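Local coordinates for protein, Family 18 Chitinase (Crocus vernus, PDB 3SIM) that probably hydrolyses the beta-1,4 linkages of chitin, as a plant family 18 glycosyl hydrolase built on a TIM barrel, at residues T1-Y6 and T27-V32; T91-A96 and H128-D133; I154-I159 and I180-Y185; T194-F199 and G226-D231; G233-A238 and E267-F272. All blocks are in the same frame, centred on the assembly; numbering follows the deposited sequence.

Interaction 1: residues T1-Y6 and T27-V32; sequences TLFVEY and TKFQFV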
# COMPACT_ATOMS: atom_id res chain seq x y z
N THR A 1 3.53 16.56 -5.75
CA THR A 1 3.06 15.99 -4.49
C THR A 1 2.21 14.69 -4.62
O THR A 1 1.35 14.62 -5.44
CB THR A 1 2.35 17.05 -3.60
OG1 THR A 1 1.26 17.64 -4.27
CG2 THR A 1 3.28 18.13 -3.16
N LEU A 2 2.50 13.75 -3.77
CA LEU A 2 1.86 12.45 -3.67
C LEU A 2 1.33 12.21 -2.27
O LEU A 2 2.03 12.31 -1.31
CB LEU A 2 2.85 11.36 -3.92
CG LEU A 2 2.67 10.01 -4.56
CD1 LEU A 2 3.56 9.09 -4.02
CD2 LEU A 2 1.31 9.46 -4.84
N PHE A 3 0.07 11.85 -2.22
CA PHE A 3 -0.59 11.37 -1.03
C PHE A 3 -1.33 10.07 -1.29
O PHE A 3 -2.12 10.00 -2.16
CB PHE A 3 -1.53 12.45 -0.48
CG PHE A 3 -2.26 12.07 0.78
CD1 PHE A 3 -3.59 11.72 0.75
CD2 PHE A 3 -1.63 12.12 1.99
CE1 PHE A 3 -4.25 11.37 1.87
CE2 PHE A 3 -2.25 11.78 3.11
CZ PHE A 3 -3.57 11.40 3.07
N VAL A 4 -1.03 9.07 -0.49
CA VAL A 4 -1.56 7.73 -0.57
C VAL A 4 -2.46 7.37 0.65
O VAL A 4 -2.06 7.41 1.75
CB VAL A 4 -0.43 6.73 -0.69
CG1 VAL A 4 -0.95 5.40 -0.92
CG2 VAL A 4 0.53 7.10 -1.76
N GLU A 5 -3.69 7.03 0.35
CA GLU A 5 -4.72 6.62 1.29
C GLU A 5 -5.17 5.16 1.18
O GLU A 5 -5.87 4.81 0.29
CB GLU A 5 -5.94 7.54 1.17
CG GLU A 5 -7.02 7.38 2.19
CD GLU A 5 -6.74 8.07 3.58
OE1 GLU A 5 -5.73 8.69 3.75
OE2 GLU A 5 -7.53 7.99 4.47
N TYR A 6 -4.75 4.31 2.11
CA TYR A 6 -5.28 2.94 2.17
C TYR A 6 -6.80 2.92 2.56
O TYR A 6 -7.20 3.69 3.34
CB TYR A 6 -4.42 2.01 3.02
CG TYR A 6 -3.07 1.69 2.40
CD1 TYR A 6 -2.82 0.50 1.77
CD2 TYR A 6 -2.09 2.63 2.35
CE1 TYR A 6 -1.57 0.26 1.20
CE2 TYR A 6 -0.89 2.41 1.78
CZ TYR A 6 -0.62 1.24 1.20
OH TYR A 6 0.59 1.05 0.65
N THR A 27 -0.96 16.93 -6.48
CA THR A 27 -0.73 16.44 -7.82
C THR A 27 -1.22 15.00 -8.08
O THR A 27 -1.89 14.77 -8.99
CB THR A 27 0.75 16.56 -8.25
OG1 THR A 27 1.32 17.76 -7.73
CG2 THR A 27 0.88 16.48 -9.77
N LYS A 28 -0.87 14.10 -7.19
CA LYS A 28 -1.29 12.73 -7.25
C LYS A 28 -1.89 12.22 -5.93
O LYS A 28 -1.19 12.01 -4.97
CB LYS A 28 -0.14 11.82 -7.63
CG LYS A 28 0.57 12.07 -8.87
CD LYS A 28 1.71 11.17 -8.93
CE LYS A 28 2.56 11.38 -10.07
NZ LYS A 28 2.00 10.90 -11.31
N PHE A 29 -3.18 12.03 -5.92
CA PHE A 29 -3.87 11.39 -4.84
C PHE A 29 -4.13 9.92 -5.24
O PHE A 29 -4.81 9.64 -6.21
CB PHE A 29 -5.18 12.10 -4.53
CG PHE A 29 -5.90 11.60 -3.31
CD1 PHE A 29 -6.02 12.39 -2.20
CD2 PHE A 29 -6.46 10.35 -3.25
CE1 PHE A 29 -6.68 11.92 -1.08
CE2 PHE A 29 -7.13 9.93 -2.14
CZ PHE A 29 -7.23 10.68 -1.09
N GLN A 30 -3.58 8.99 -4.50
CA GLN A 30 -3.88 7.58 -4.78
C GLN A 30 -4.64 6.88 -3.65
O GLN A 30 -4.13 6.73 -2.59
CB GLN A 30 -2.65 6.79 -5.22
CG GLN A 30 -1.69 7.52 -6.15
CD GLN A 30 -0.40 6.76 -6.52
OE1 GLN A 30 0.20 7.05 -7.52
NE2 GLN A 30 0.02 5.87 -5.70
N PHE A 31 -5.88 6.51 -3.92
CA PHE A 31 -6.60 5.50 -3.14
C PHE A 31 -5.94 4.12 -3.30
O PHE A 31 -5.51 3.79 -4.37
CB PHE A 31 -8.10 5.47 -3.47
CG PHE A 31 -8.91 6.60 -2.83
CD1 PHE A 31 -9.47 7.58 -3.60
CD2 PHE A 31 -9.12 6.66 -1.50
CE1 PHE A 31 -10.19 8.60 -3.02
CE2 PHE A 31 -9.82 7.64 -0.95
CZ PHE A 31 -10.36 8.62 -1.69
N VAL A 32 -5.79 3.36 -2.23
CA VAL A 32 -5.32 1.99 -2.33
C VAL A 32 -6.27 0.90 -1.71
O VAL A 32 -6.39 0.79 -0.51
CB VAL A 32 -3.80 1.81 -1.85
CG1 VAL A 32 -3.35 0.42 -1.95
CG2 VAL A 32 -2.89 2.76 -2.52
O HOH W 1 1.40 20.18 -5.29

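Interaction 2: residues T91-A96 and H128-D133; sequences TVQFQA and HFQNTD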
# COMPACT_ATOMS: atom_id res chain seq x y z
N THR A 91 -3.67 -16.34 9.13
CA THR A 91 -2.54 -15.57 8.70
C THR A 91 -2.35 -15.71 7.16
O THR A 91 -2.43 -16.75 6.64
CB THR A 91 -1.27 -15.95 9.48
OG1 THR A 91 -1.45 -15.66 10.85
CG2 THR A 91 -0.08 -15.21 8.96
N VAL A 92 -2.09 -14.61 6.47
CA VAL A 92 -1.76 -14.66 5.05
C VAL A 92 -0.24 -14.91 4.81
O VAL A 92 0.61 -14.08 5.02
CB VAL A 92 -2.26 -13.41 4.26
CG1 VAL A 92 -1.80 -13.42 2.88
CG2 VAL A 92 -3.75 -13.28 4.33
N GLN A 93 0.01 -16.12 4.36
CA GLN A 93 1.33 -16.63 4.04
C GLN A 93 1.53 -16.64 2.53
O GLN A 93 0.73 -17.25 1.85
CB GLN A 93 1.52 -18.06 4.58
CG GLN A 93 1.48 -18.19 6.12
CD GLN A 93 2.75 -17.83 6.82
OE1 GLN A 93 2.77 -17.76 8.02
NE2 GLN A 93 3.79 -17.54 6.08
N PHE A 94 2.57 -15.99 2.02
CA PHE A 94 2.91 -16.13 0.60
C PHE A 94 3.31 -17.56 0.29
O PHE A 94 4.19 -18.09 0.87
CB PHE A 94 4.02 -15.20 0.10
CG PHE A 94 4.18 -15.18 -1.39
CD1 PHE A 94 3.50 -14.29 -2.15
CD2 PHE A 94 4.96 -16.09 -2.06
CE1 PHE A 94 3.61 -14.29 -3.49
CE2 PHE A 94 5.06 -16.04 -3.42
CZ PHE A 94 4.37 -15.16 -4.11
N GLN A 95 2.61 -18.14 -0.66
CA GLN A 95 2.83 -19.50 -1.09
C GLN A 95 2.70 -19.68 -2.60
O GLN A 95 1.69 -19.37 -3.13
CB GLN A 95 1.83 -20.45 -0.42
CG GLN A 95 1.56 -20.23 1.03
CD GLN A 95 0.69 -21.30 1.61
OE1 GLN A 95 0.90 -22.45 1.39
NE2 GLN A 95 -0.30 -20.91 2.35
N ALA A 96 3.75 -20.19 -3.23
CA ALA A 96 3.73 -20.57 -4.64
C ALA A 96 4.05 -22.06 -4.90
O ALA A 96 5.02 -22.57 -4.42
CB ALA A 96 4.62 -19.72 -5.44
N HIS A 128 4.07 -12.28 5.59
CA HIS A 128 4.48 -13.55 6.14
C HIS A 128 5.03 -14.47 5.08
O HIS A 128 4.46 -14.62 4.05
CB HIS A 128 3.37 -14.19 6.98
CG HIS A 128 2.76 -13.26 7.97
ND1 HIS A 128 3.21 -13.16 9.25
CD2 HIS A 128 1.75 -12.38 7.86
CE1 HIS A 128 2.51 -12.25 9.89
NE2 HIS A 128 1.63 -11.76 9.07
N PHE A 129 6.20 -14.99 5.36
CA PHE A 129 7.01 -15.74 4.43
C PHE A 129 7.49 -17.16 4.91
O PHE A 129 8.39 -17.69 4.38
CB PHE A 129 8.15 -14.88 3.86
CG PHE A 129 7.72 -13.53 3.31
CD1 PHE A 129 7.45 -13.35 1.99
CD2 PHE A 129 7.61 -12.44 4.10
CE1 PHE A 129 7.08 -12.12 1.48
CE2 PHE A 129 7.22 -11.22 3.60
CZ PHE A 129 7.00 -11.06 2.30
N GLN A 130 6.83 -17.72 5.90
CA GLN A 130 7.20 -18.97 6.52
C GLN A 130 7.08 -20.21 5.63
O GLN A 130 7.61 -21.20 5.92
CB GLN A 130 6.45 -19.18 7.82
CG GLN A 130 6.94 -18.47 8.99
CD GLN A 130 5.96 -18.56 10.15
OE1 GLN A 130 6.12 -19.38 11.00
NE2 GLN A 130 5.00 -17.71 10.18
N ASN A 131 6.34 -20.12 4.55
CA ASN A 131 6.19 -21.19 3.58
C ASN A 131 6.80 -20.90 2.18
O ASN A 131 6.39 -21.49 1.21
CB ASN A 131 4.72 -21.61 3.45
CG ASN A 131 4.08 -21.98 4.77
OD1 ASN A 131 4.56 -22.80 5.46
ND2 ASN A 131 3.05 -21.32 5.12
N THR A 132 7.72 -19.96 2.11
CA THR A 132 8.37 -19.51 0.91
C THR A 132 9.83 -19.13 1.14
O THR A 132 10.35 -19.30 2.19
CB THR A 132 7.61 -18.32 0.23
OG1 THR A 132 7.93 -18.30 -1.14
CG2 THR A 132 7.93 -16.97 0.90
N ASP A 133 10.48 -18.63 0.11
CA ASP A 133 11.83 -18.11 0.17
C ASP A 133 11.89 -16.83 -0.63
O ASP A 133 11.06 -16.61 -1.46
CB ASP A 133 12.85 -19.13 -0.33
CG ASP A 133 12.74 -19.42 -1.79
OD1 ASP A 133 13.24 -18.66 -2.56
OD2 ASP A 133 12.14 -20.40 -2.16

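Interaction 3: residues I154-I159 and I180-Y185; sequences ISFASI and INHINY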
# COMPACT_ATOMS: atom_id res chain seq x y z
N ILE A 154 -1.49 -1.76 -16.00
CA ILE A 154 -1.18 -0.78 -14.96
C ILE A 154 -0.16 0.26 -15.38
O ILE A 154 0.70 0.01 -16.14
CB ILE A 154 -0.73 -1.43 -13.62
CG1 ILE A 154 0.67 -2.06 -13.75
CG2 ILE A 154 -1.74 -2.37 -13.10
CD1 ILE A 154 1.10 -2.83 -12.63
N SER A 155 -0.36 1.47 -14.91
CA SER A 155 0.64 2.55 -14.86
C SER A 155 1.80 2.51 -13.83
O SER A 155 2.91 2.83 -14.16
CB SER A 155 -0.04 3.88 -14.77
OG SER A 155 -0.70 4.13 -15.93
N PHE A 156 1.45 2.21 -12.59
CA PHE A 156 2.37 2.19 -11.47
C PHE A 156 2.28 0.98 -10.54
O PHE A 156 1.30 0.27 -10.50
CB PHE A 156 2.27 3.50 -10.65
CG PHE A 156 0.96 3.70 -9.96
CD1 PHE A 156 -0.12 4.25 -10.61
CD2 PHE A 156 0.80 3.36 -8.64
CE1 PHE A 156 -1.32 4.42 -9.97
CE2 PHE A 156 -0.37 3.55 -8.01
CZ PHE A 156 -1.43 4.08 -8.68
N ALA A 157 3.36 0.80 -9.82
CA ALA A 157 3.49 -0.15 -8.73
C ALA A 157 4.33 0.32 -7.53
O ALA A 157 5.33 0.95 -7.69
CB ALA A 157 4.00 -1.43 -9.25
N SER A 158 3.88 -0.06 -6.35
CA SER A 158 4.48 0.21 -5.05
C SER A 158 4.67 -1.05 -4.17
O SER A 158 4.01 -2.02 -4.32
CB SER A 158 3.62 1.19 -4.26
OG SER A 158 2.34 0.71 -4.02
N ILE A 159 5.56 -0.93 -3.21
CA ILE A 159 5.77 -1.95 -2.19
C ILE A 159 5.61 -1.34 -0.79
O ILE A 159 5.86 -0.20 -0.62
CB ILE A 159 7.11 -2.73 -2.35
CG1 ILE A 159 8.33 -1.81 -2.30
CG2 ILE A 159 7.15 -3.52 -3.58
CD1 ILE A 159 9.64 -2.50 -2.39
N ILE A 180 9.36 -0.97 -9.92
CA ILE A 180 8.79 -0.35 -8.74
C ILE A 180 8.94 1.21 -8.72
O ILE A 180 10.03 1.74 -8.71
CB ILE A 180 9.40 -0.96 -7.47
CG1 ILE A 180 9.10 -2.44 -7.34
CG2 ILE A 180 8.93 -0.28 -6.30
CD1 ILE A 180 10.10 -3.15 -6.73
N ASN A 181 7.81 1.87 -8.77
CA ASN A 181 7.70 3.31 -8.68
C ASN A 181 8.03 4.06 -7.38
O ASN A 181 8.64 5.05 -7.46
CB ASN A 181 6.42 3.79 -9.26
CG ASN A 181 6.29 3.42 -10.70
OD1 ASN A 181 6.86 3.99 -11.52
ND2 ASN A 181 5.60 2.42 -10.94
N HIS A 182 7.57 3.57 -6.25
CA HIS A 182 7.81 4.11 -4.92
C HIS A 182 7.56 3.09 -3.80
O HIS A 182 7.04 2.05 -4.04
CB HIS A 182 7.02 5.39 -4.63
CG HIS A 182 5.57 5.29 -4.96
ND1 HIS A 182 4.63 4.92 -4.05
CD2 HIS A 182 4.91 5.48 -6.12
CE1 HIS A 182 3.46 4.91 -4.62
NE2 HIS A 182 3.60 5.24 -5.87
N ILE A 183 7.94 3.45 -2.61
CA ILE A 183 8.00 2.58 -1.48
C ILE A 183 7.28 3.20 -0.29
O ILE A 183 7.71 4.14 0.28
CB ILE A 183 9.44 2.20 -1.15
CG1 ILE A 183 10.16 1.72 -2.38
CG2 ILE A 183 9.51 1.16 -0.04
CD1 ILE A 183 11.53 1.56 -2.18
N ASN A 184 6.15 2.63 0.02
CA ASN A 184 5.35 3.04 1.12
C ASN A 184 5.77 2.34 2.42
O ASN A 184 5.12 1.44 2.87
CB ASN A 184 3.86 2.92 0.82
CG ASN A 184 3.43 3.56 -0.51
OD1 ASN A 184 3.89 4.60 -0.92
ND2 ASN A 184 2.50 2.93 -1.11
N TYR A 185 6.88 2.80 2.98
CA TYR A 185 7.50 2.16 4.13
C TYR A 185 6.59 2.37 5.32
O TYR A 185 6.05 3.38 5.48
CB TYR A 185 8.92 2.66 4.43
CG TYR A 185 9.82 1.70 5.10
CD1 TYR A 185 10.06 1.75 6.46
CD2 TYR A 185 10.48 0.73 4.38
CE1 TYR A 185 10.93 0.88 7.09
CE2 TYR A 185 11.31 -0.15 4.97
CZ TYR A 185 11.53 -0.10 6.33
OH TYR A 185 12.33 -1.00 6.92

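Interaction 4: residues T194-F199 and G226-D231; sequences TSVDKF and GGLPVD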
# COMPACT_ATOMS: atom_id res chain seq x y z
N THR A 194 9.43 6.03 19.78
CA THR A 194 10.32 6.60 18.81
C THR A 194 10.22 8.13 18.82
O THR A 194 9.18 8.66 18.67
CB THR A 194 9.94 6.11 17.41
OG1 THR A 194 10.10 4.73 17.31
CG2 THR A 194 10.75 6.83 16.31
N SER A 195 11.35 8.78 18.98
CA SER A 195 11.49 10.24 18.95
C SER A 195 11.60 10.80 17.54
O SER A 195 11.73 10.08 16.62
CB SER A 195 12.70 10.68 19.74
OG SER A 195 13.88 10.27 19.15
N VAL A 196 11.58 12.13 17.45
CA VAL A 196 11.76 12.82 16.20
C VAL A 196 13.13 12.49 15.60
O VAL A 196 13.21 12.21 14.47
CB VAL A 196 11.59 14.36 16.31
CG1 VAL A 196 12.16 15.01 15.13
CG2 VAL A 196 10.14 14.74 16.53
N ASP A 197 14.18 12.51 16.40
CA ASP A 197 15.50 12.18 15.91
C ASP A 197 15.66 10.74 15.43
O ASP A 197 16.28 10.52 14.48
CB ASP A 197 16.66 12.55 16.86
CG ASP A 197 18.07 12.47 16.15
OD1 ASP A 197 18.33 13.23 15.24
OD2 ASP A 197 18.91 11.63 16.49
N LYS A 198 15.10 9.80 16.17
CA LYS A 198 15.11 8.42 15.80
C LYS A 198 14.31 8.13 14.51
O LYS A 198 14.76 7.41 13.70
CB LYS A 198 14.65 7.56 16.95
CG LYS A 198 15.69 7.33 18.01
CD LYS A 198 15.18 6.57 19.13
CE LYS A 198 16.16 6.65 20.32
NZ LYS A 198 15.78 5.82 21.35
N PHE A 199 13.17 8.78 14.35
CA PHE A 199 12.39 8.63 13.16
C PHE A 199 13.22 9.05 11.96
O PHE A 199 13.30 8.33 11.05
CB PHE A 199 11.10 9.42 13.22
CG PHE A 199 10.24 9.33 11.99
CD1 PHE A 199 9.12 8.54 11.98
CD2 PHE A 199 10.47 10.10 10.89
CE1 PHE A 199 8.31 8.48 10.87
CE2 PHE A 199 9.66 10.07 9.83
CZ PHE A 199 8.58 9.26 9.81
N GLY A 226 1.72 2.83 17.58
CA GLY A 226 2.84 2.46 16.73
C GLY A 226 3.61 3.65 16.18
O GLY A 226 3.03 4.58 15.73
N GLY A 227 4.92 3.60 16.27
CA GLY A 227 5.81 4.59 15.71
C GLY A 227 5.74 5.98 16.30
O GLY A 227 5.26 6.14 17.37
N LEU A 228 6.15 6.98 15.56
CA LEU A 228 6.07 8.37 15.94
C LEU A 228 4.67 8.91 15.55
O LEU A 228 4.38 9.12 14.44
CB LEU A 228 7.13 9.13 15.19
CG LEU A 228 7.69 10.47 15.63
CD1 LEU A 228 7.87 11.49 14.55
CD2 LEU A 228 7.08 11.04 16.92
N PRO A 229 3.84 9.15 16.53
CA PRO A 229 2.47 9.56 16.29
C PRO A 229 2.32 10.86 15.54
O PRO A 229 3.06 11.79 15.70
CB PRO A 229 1.90 9.66 17.69
CG PRO A 229 2.87 8.90 18.56
CD PRO A 229 4.15 9.16 17.95
N VAL A 230 1.25 10.87 14.77
CA VAL A 230 0.98 11.87 13.77
C VAL A 230 0.96 13.23 14.36
O VAL A 230 1.32 14.13 13.74
CB VAL A 230 -0.44 11.87 13.22
CG1 VAL A 230 -0.46 12.39 11.83
CG2 VAL A 230 -1.25 10.63 13.53
N ASP A 231 0.45 13.34 15.55
CA ASP A 231 0.36 14.61 16.18
C ASP A 231 1.25 14.80 17.36
O ASP A 231 1.02 15.66 18.15
CB ASP A 231 -1.08 14.95 16.51
CG ASP A 231 -1.74 14.00 17.46
OD1 ASP A 231 -1.15 13.21 18.15
OD2 ASP A 231 -2.91 14.14 17.53

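Interaction 5: residues G233-A238 and E267-F272; sequences GFFDAA and EEAQAF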
# COMPACT_ATOMS: atom_id res chain seq x y z
N GLY A 233 4.84 14.83 16.89
CA GLY A 233 6.09 15.18 16.30
C GLY A 233 6.31 14.65 14.89
O GLY A 233 7.25 15.01 14.29
N PHE A 234 5.36 13.90 14.34
CA PHE A 234 5.50 13.43 12.98
C PHE A 234 5.69 14.62 12.01
O PHE A 234 6.56 14.58 11.23
CB PHE A 234 4.28 12.61 12.54
CG PHE A 234 4.25 12.26 11.05
CD1 PHE A 234 3.58 13.05 10.16
CD2 PHE A 234 4.78 11.09 10.57
CE1 PHE A 234 3.50 12.72 8.87
CE2 PHE A 234 4.71 10.81 9.23
CZ PHE A 234 4.10 11.65 8.41
N PHE A 235 4.92 15.66 12.17
CA PHE A 235 5.06 16.86 11.35
C PHE A 235 6.38 17.63 11.48
O PHE A 235 6.79 18.22 10.56
CB PHE A 235 3.79 17.74 11.31
CG PHE A 235 2.65 17.11 10.59
CD1 PHE A 235 2.72 16.90 9.23
CD2 PHE A 235 1.52 16.68 11.25
CE1 PHE A 235 1.73 16.34 8.57
CE2 PHE A 235 0.51 16.10 10.57
CZ PHE A 235 0.62 15.92 9.22
N ASP A 236 7.04 17.57 12.63
CA ASP A 236 8.38 18.11 12.79
C ASP A 236 9.44 17.36 11.98
O ASP A 236 10.23 17.95 11.35
CB ASP A 236 8.78 18.16 14.26
CG ASP A 236 7.88 19.08 15.05
OD1 ASP A 236 7.40 20.04 14.50
OD2 ASP A 236 7.60 18.80 16.19
N ALA A 237 9.39 16.05 12.03
CA ALA A 237 10.21 15.20 11.21
C ALA A 237 9.90 15.41 9.71
O ALA A 237 10.76 15.53 8.93
CB ALA A 237 10.01 13.79 11.61
N ALA A 238 8.64 15.51 9.38
CA ALA A 238 8.22 15.70 8.01
C ALA A 238 8.74 17.05 7.47
O ALA A 238 9.17 17.14 6.38
CB ALA A 238 6.81 15.61 7.86
N GLU A 267 -6.69 15.59 6.25
CA GLU A 267 -6.77 17.01 5.91
C GLU A 267 -5.50 17.76 6.31
O GLU A 267 -5.07 18.68 5.60
CB GLU A 267 -7.99 17.65 6.58
CG GLU A 267 -8.27 19.07 6.11
CD GLU A 267 -9.47 19.68 6.81
N GLU A 268 -4.90 17.38 7.43
CA GLU A 268 -3.72 18.06 7.90
C GLU A 268 -2.49 17.78 7.03
O GLU A 268 -1.74 18.63 6.73
CB GLU A 268 -3.44 17.75 9.38
CG GLU A 268 -2.18 18.43 9.96
CD GLU A 268 -1.96 18.31 11.52
OE1 GLU A 268 -1.24 19.09 12.09
OE2 GLU A 268 -2.48 17.42 12.13
N ALA A 269 -2.32 16.54 6.70
CA ALA A 269 -1.22 16.05 5.89
C ALA A 269 -1.19 16.53 4.43
O ALA A 269 -0.18 16.89 3.95
CB ALA A 269 -1.16 14.61 5.98
N GLN A 270 -2.33 16.55 3.79
CA GLN A 270 -2.45 17.12 2.48
C GLN A 270 -2.12 18.63 2.41
O GLN A 270 -1.38 19.03 1.57
CB GLN A 270 -3.83 16.80 1.87
CG GLN A 270 -4.06 15.38 1.46
CD GLN A 270 -5.47 15.10 1.04
OE1 GLN A 270 -6.28 14.75 1.84
NE2 GLN A 270 -5.75 15.25 -0.18
N ALA A 271 -2.62 19.38 3.36
CA ALA A 271 -2.32 20.80 3.53
C ALA A 271 -0.84 21.02 3.77
O ALA A 271 -0.29 21.84 3.16
CB ALA A 271 -3.09 21.41 4.62
N PHE A 272 -0.23 20.16 4.57
CA PHE A 272 1.19 20.21 4.82
C PHE A 272 1.96 19.99 3.49
O PHE A 272 2.83 20.68 3.24
CB PHE A 272 1.66 19.20 5.89
CG PHE A 272 3.17 19.10 6.03
CD1 PHE A 272 3.87 20.02 6.74
CD2 PHE A 272 3.89 18.12 5.39
CE1 PHE A 272 5.19 19.95 6.82
CE2 PHE A 272 5.22 18.06 5.50
CZ PHE A 272 5.87 18.99 6.22

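Interaction 1: residues T1-Y6 and T27-V32
Val32 lies alongside the Tyr6 ring, with Val32 CB over one ring face, 4.2 Å from the Tyr6 ring centroid in a CH-pi contact. Val32 CG2 also reaches Val4 CG1 at 3.6 Å. Farther back on this face, the Leu2 and Gln30 side chains cross obliquely, with Leu2 CD2 3.6 Å from Gln30 CD. Replacing Gln30 with an alanine would take the amide away from Leu2 CD2 and would probably loosen the packing beside Val4. The other face carries Phe3 and Phe29, both with CG anti to the backbone N, so their rings point the same way; Phe3 CD1 touches Phe29 CE1 at 3.6 Å with the planes at 57°. These are the first two strands of the TIM barrel, parallel and in unbroken register from Leu2-Lys28 to Tyr6-Val32. Lys28 N, Gln30 N and Val32 N donate to the carbonyls of Thr1, Phe3 and Glu5, while Phe3 N and Glu5 N donate back to Lys28 O and Gln30 O. Ahead of the strands, Thr27 N donates almost straight to Thr1 OG1 at 3.2 Å, and Thr1 N donates to Thr27 OG1. Farther out, Trp253 stacks on the Tyr6 ring, and Ser160 and Asn184 hydrogen-bond Tyr6 OH.

Interaction 2: residues T91-A96 and H128-D133
Two loops of the TIM barrel meet here: 91-96 leads from strand 90-91 toward helix 99-116. The other loop, 128-133, follows strand 121-125, on and beside which lies the acidic DxxDxDxE signature of family 18. One backbone bond joins them, Phe94 N to His128 O, 3.1 Å long, nearly straight at 166° and in the carbonyl plane. At one end Thr91 CG2 stands over the centre of the His128 ring, 3.6 Å from the His128 ring centroid, in a CH-pi contact. Gln93, bent at chi2 (-80°), folds its amide over His128 CB and against Gln130, while Gln93 CG packs on Asn131 ND2 at 3.6 Å. An alanine in place of Gln93 would remove the amide and CG that lie between the two loops, and would probably leave His128 and Asn131 less firmly seated. Residues 129-132 form a type I turn, which brings Thr132 back to Phe94, and Asp133 then caps helix 134-150. The Phe94 ring, with CG anti to the backbone N, sits among Tyr126, Trp102 and Phe137. Thr132 OG1, hydrogen-bonded to a glycerol probably taken up from the crystallisation liquor, lies at the edge of this ring, 3.8 Å from Phe94 CD2, and Thr132 CB rests 3.5 Å from Phe94 O.

Interaction 3: residues I154-I159 and I180-Y185
Ile159 and Ile183 lie side by side on one face of this parallel strand pair and point the same way, with Ile159 CG1 3.9 Å from Ile183 CG2. Ile159 gets there with CG1 in the crowded position between its backbone N and carbonyl carbon (chi1 59°), and the same branch also approaches Ile180 CG2. On the other face stand Ser158 and His182. The imidazole leans back toward the serine, so that His182 CE1 is 3.7 Å from Ser158 CB, again with CG in the crowded position. Its rotation is fixed by Asn184: His182 ND1 donates to Asn184 OD1 at 3.2 Å, with the acceptor close to the imidazole plane but the donor above the amide plane. Ser158 OG takes part in a hydrogen bond with Asp123, a residue of the acidic family 18 signature on strand 121-125.

The strands are bonded more loosely than a regular pair and splay at 40°. Asn181 N donates to Ala157 O and Asn184 N to Ile159 O, each at 2.9 Å and both bent, the first to 135°; between them, Ile159 N to His182 O is weak at 3.4 Å. Helix 166-175 connects the strands in a beta-alpha-beta crossover of the TIM barrel, and Ala157 packs against Ile145 of helix 134-150.

His182 NE2 is buried and has no partner anywhere in the model. With ND1 acting as donor, this is consistent with a neutral imidazole, since a charged ring would probably be costly to bury there.

Interaction 4: residues T194-F199 and G226-D231
Leu228 puts its whole side chain against the start of helix 196-209 and the residues just before it. CG stands anti to the backbone N (chi1 -158°), which carries the branch across to the 194-199 segment. Leu228 CB lies 3.8 Å from Phe199 CD1, with the two side chains crossing at about a right angle, and it also faces Thr194 CG2 at a looser distance. At the next atom the neighbour changes from ring to backbone: Leu228 CG is 3.8 Å from Thr194 O and a little farther from Ser195 O. The two methyls then part company. Leu228 CD2 turns to the same carbonyl, 3.6 Å from Thr194 O. Leu228 CD1 goes the other way, 4.1 Å from both CB and CG of Phe199 and 4.4 Å from Val196 CG2, and it also packs closely on Gly233 and Phe234 of helix 230-243.

The arrangement belongs to the outer layer of the TIM barrel, where the loop after strand 215-220 runs into helix 230-243 and packs on the beginning of the preceding barrel helix. That beginning is fixed by Ser195 at the N-cap: Ser195 OG accepts from Lys198 N at 3.3 Å, while Ser195 O takes the first-turn bond from Phe199 N. Just before it, Thr194 OG1 is hydrogen-bonded to Asp191 O, so its polar end is held on its own side of the contact. On the loop side, Gly227 adopts a positive phi of 65°, a conformation that favours glycine, and its backbone is hydrogen-bonded to Tyr190. Behind Leu228, Phe199 reaches inward to Ile217 of strand 215-220 and across to Ala237.

Interaction 5: residues G233-A238 and E267-F272
The helical segments 233-238 and 267-272 run in nearly the same direction, at 18°, with their axes 12.0 Å apart at closest approach, and long side chains bridge the gap with no hydrogen bond between the two segments. Phe235 does most of this. Its CG is anti to the carbonyl carbon (chi1 -68°), which aims the ring across at Glu268, Ala269 and Phe272. The tip meets backbone and methyl edge-on: Phe235 CZ is 3.8 Å from Ala269 CA, and Ala269 CB lies in the plane of the ring. Along one side, Phe235 CE2 comes within 3.4 Å of Glu268 CD, the extended glutamate chain crossing obliquely with its carboxylate plane 33° from the ring. Along the other side, the Phe235 and Phe272 side chains slide past each other in opposite directions. Phe235 CD1 stands over one face of the Phe272 ring, off centre and 3.9 Å from Phe272 CG, with centroids 5.4 Å apart. Phe272, its CG anti to the backbone N, reaches back to the first helix, where Phe272 CE2 touches Ala238 CB at 3.8 Å. Within its own helix, Phe234 CD1 sits over the centre of the Phe235 ring.

In the outer ring of the TIM barrel, helix 230-243 stands between helix 264-274 and helix 196-209: Ala237 packs on Phe199 and Leu200 of the latter, and Phe234 and Ala238 rest on Ile217 of strand 215-220. Lys242, farther along helix 230-243, is hydrogen-bonded to Phe272 O and makes a cation-pi contact with its ring.

Overall arrangement
The five contacts follow one another along the chain, each closing before the next opens, and sample both layers of a TIM barrel. Interactions 1 and 3 belong to the same curled sheet, with centres 11 Å apart; they touch across the barrel interior, where Gln30 meets Phe156 and His182. Interaction 5 lies outside interaction 1, Phe3 and Phe29 packing on Ala269 and Gln270 of the last helix, so the end of the chain backs its beginning. Interactions 4 and 5 share helix 230-243, Leu228 packing on Gly233 and Phe234. Interaction 2 stands apart, its centre 28 Å from that of interaction 1, joining loops on the far side of the chain's centre.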